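Local coordinates for protein putative transcriptional regulator (MarR/EmrR family) (Acinetobacter sp. ADP1, PDB 3NRV) that probably binds DNA as a dimeric winged helix-turn-helix transcription factor of the MarR family and so regulates transcription, at residues C55-I60 against L66-V71. Numbering follows the deposited sequence.
Sequences CSVQKI and LDKAAV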
loop_
_atom_site.group_PDB
_atom_site.type_symbol
_atom_site.label_atom_id
_atom_site.label_comp_id
_atom_site.label_asym_id
_atom_site.label_seq_id
_atom_site.Cartn_x
_atom_site.Cartn_y
_atom_site.Cartn_z
ATOM N N CYS C 55 7.464 -4.328 -18.589
ATOM C CA CYS C 55 6.437 -4.356 -17.566
ATOM C C CYS C 55 5.118 -4.848 -18.131
ATOM O O CYS C 55 4.393 -4.095 -18.770
ATOM C CB CYS C 55 6.263 -2.968 -16.955
ATOM S SG CYS C 55 7.685 -2.596 -15.928
ATOM N N SER C 56 4.826 -6.121 -17.897
ATOM C CA SER C 56 3.482 -6.635 -18.113
ATOM C C SER C 56 2.675 -6.290 -16.876
ATOM O O SER C 56 3.234 -5.859 -15.868
ATOM C CB SER C 56 3.537 -8.158 -18.227
ATOM O OG SER C 56 4.174 -8.673 -17.069
ATOM N N VAL C 57 1.366 -6.512 -16.931
ATOM C CA VAL C 57 0.541 -6.358 -15.741
ATOM C C VAL C 57 1.030 -7.291 -14.646
ATOM O O VAL C 57 1.073 -6.912 -13.469
ATOM C CB VAL C 57 -0.951 -6.601 -16.065
ATOM C CG1 VAL C 57 -1.776 -6.704 -14.808
ATOM C CG2 VAL C 57 -1.465 -5.486 -16.962
ATOM N N GLN C 58 1.410 -8.516 -15.023
ATOM C CA GLN C 58 1.961 -9.461 -14.047
ATOM C C GLN C 58 3.187 -8.892 -13.318
ATOM O O GLN C 58 3.287 -8.951 -12.098
ATOM C CB GLN C 58 2.375 -10.774 -14.725
ATOM C CG GLN C 58 2.932 -11.810 -13.752
ATOM C CD GLN C 58 1.883 -12.314 -12.779
ATOM O OE1 GLN C 58 1.952 -12.055 -11.570
ATOM N NE2 GLN C 58 0.900 -13.036 -13.298
ATOM N N LYS C 59 4.141 -8.376 -14.078
ATOM C CA LYS C 59 5.354 -7.843 -13.460
ATOM C C LYS C 59 5.063 -6.649 -12.528
ATOM O O LYS C 59 5.648 -6.543 -11.447
ATOM C CB LYS C 59 6.400 -7.473 -14.518
ATOM C CG LYS C 59 7.689 -6.929 -13.911
ATOM C CD LYS C 59 8.784 -6.759 -14.959
ATOM C CE LYS C 59 10.083 -6.274 -14.329
ATOM N NZ LYS C 59 11.218 -6.370 -15.306
ATOM N N ILE C 60 4.146 -5.769 -12.934
ATOM C CA ILE C 60 3.808 -4.612 -12.094
ATOM C C ILE C 60 3.157 -5.094 -10.788
ATOM O O ILE C 60 3.493 -4.631 -9.695
ATOM C CB ILE C 60 2.900 -3.600 -12.855
ATOM C CG1 ILE C 60 3.630 -3.029 -14.077
ATOM C CG2 ILE C 60 2.432 -2.468 -11.943
ATOM C CD1 ILE C 60 2.677 -2.429 -15.110
ATOM N N LEU C 66 -0.066 -5.184 -5.433
ATOM C CA LEU C 66 -1.477 -5.000 -5.757
ATOM C C LEU C 66 -1.851 -6.117 -6.697
ATOM O O LEU C 66 -1.043 -6.486 -7.541
ATOM C CB LEU C 66 -1.722 -3.659 -6.450
ATOM C CG LEU C 66 -1.654 -2.397 -5.592
ATOM C CD1 LEU C 66 -1.695 -1.155 -6.469
ATOM C CD2 LEU C 66 -2.784 -2.384 -4.581
ATOM N N ASP C 67 -3.068 -6.642 -6.574
ATOM C CA ASP C 67 -3.495 -7.707 -7.468
ATOM C C ASP C 67 -3.622 -7.246 -8.910
ATOM O O ASP C 67 -3.627 -6.058 -9.190
ATOM C CB ASP C 67 -4.742 -8.468 -6.964
ATOM C CG ASP C 67 -6.046 -7.659 -7.038
ATOM O OD1 ASP C 67 -6.203 -6.747 -7.882
ATOM O OD2 ASP C 67 -6.956 -7.994 -6.243
ATOM N N LYS C 68 -3.713 -8.207 -9.816
ATOM C CA LYS C 68 -3.706 -7.926 -11.234
ATOM C C LYS C 68 -4.882 -7.077 -11.682
ATOM O O LYS C 68 -4.757 -6.288 -12.617
ATOM C CB LYS C 68 -3.685 -9.230 -12.026
ATOM C CG LYS C 68 -2.343 -9.912 -12.018
ATOM C CD LYS C 68 -2.163 -10.730 -13.275
ATOM C CE LYS C 68 -1.904 -12.182 -12.936
ATOM N NZ LYS C 68 -1.639 -12.966 -14.176
ATOM N N ALA C 69 -6.026 -7.259 -11.026
ATOM C CA ALA C 69 -7.234 -6.523 -11.384
ATOM C C ALA C 69 -7.023 -5.037 -11.084
ATOM O O ALA C 69 -7.397 -4.168 -11.876
ATOM C CB ALA C 69 -8.454 -7.076 -10.612
ATOM N N ALA C 70 -6.417 -4.753 -9.933
ATOM C CA ALA C 70 -6.110 -3.381 -9.541
ATOM C C ALA C 70 -5.116 -2.718 -10.513
ATOM O O ALA C 70 -5.301 -1.567 -10.905
ATOM C CB ALA C 70 -5.565 -3.345 -8.104
ATOM N N VAL C 71 -4.072 -3.448 -10.893
ATOM C CA VAL C 71 -3.065 -2.908 -11.818
ATOM C C VAL C 71 -3.691 -2.666 -13.170
ATOM O O VAL C 71 -3.495 -1.626 -13.786
ATOM C CB VAL C 71 -1.860 -3.874 -11.961
ATOM C CG1 VAL C 71 -0.911 -3.404 -13.083
ATOM C CG2 VAL C 71 -1.111 -3.995 -10.623
#
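Val57 and Val71 reach toward one another from facing helices and pass side by side, their CG1 methyls 3.8 Å apart. They join helix 57-64 to the start of helix 68-80, the helix-turn-helix pair of a MarR-type winged-helix domain; in MarR relatives the second of these helices reads the DNA major groove. The two CA atoms are only 6.3 Å apart, a spacing that suits short, branched side chains. Both valines place CG1 opposite their own backbone nitrogen (chi1 169° and 172°), which turns these methyls into the interface. The CG1 of Val71 also packs against Ile60, reaching its CG2 at 3.7 Å as the two side chains cross at a slant. It is thus shared between residues one helical turn apart, and Ile60 carries the apolar cluster on to Ile45 and Leu49 of helix 40-51. The CG1 methyl of Val57 also lies 3.7 Å from the carbonyl oxygen of Lys68. At the outer rim of the contact, the long chains of Gln58 and Lys68 bend to bring their polar ends together; Lys68 CE lies beside the Gln58 amide, whose orientation is uncertain. Long, flexible chains suit this edge: Lys68 can leave its CB beside Val57 CG1, at 4.2 Å, and still carry its charge outward.

Each helix begins with its own polar cap. Ser56 OG accepts from Lys59 N at 3.0 Å, and Asp67 OD1 accepts from Ala70 N at 2.9 Å, nearly in line with the carboxylate C-O bond. Short acceptors suit these positions because they can fold back onto amides of the first turn. The apolar contacts probably hold the two helices at this spacing, while polar capping within each segment fixes where each helix starts.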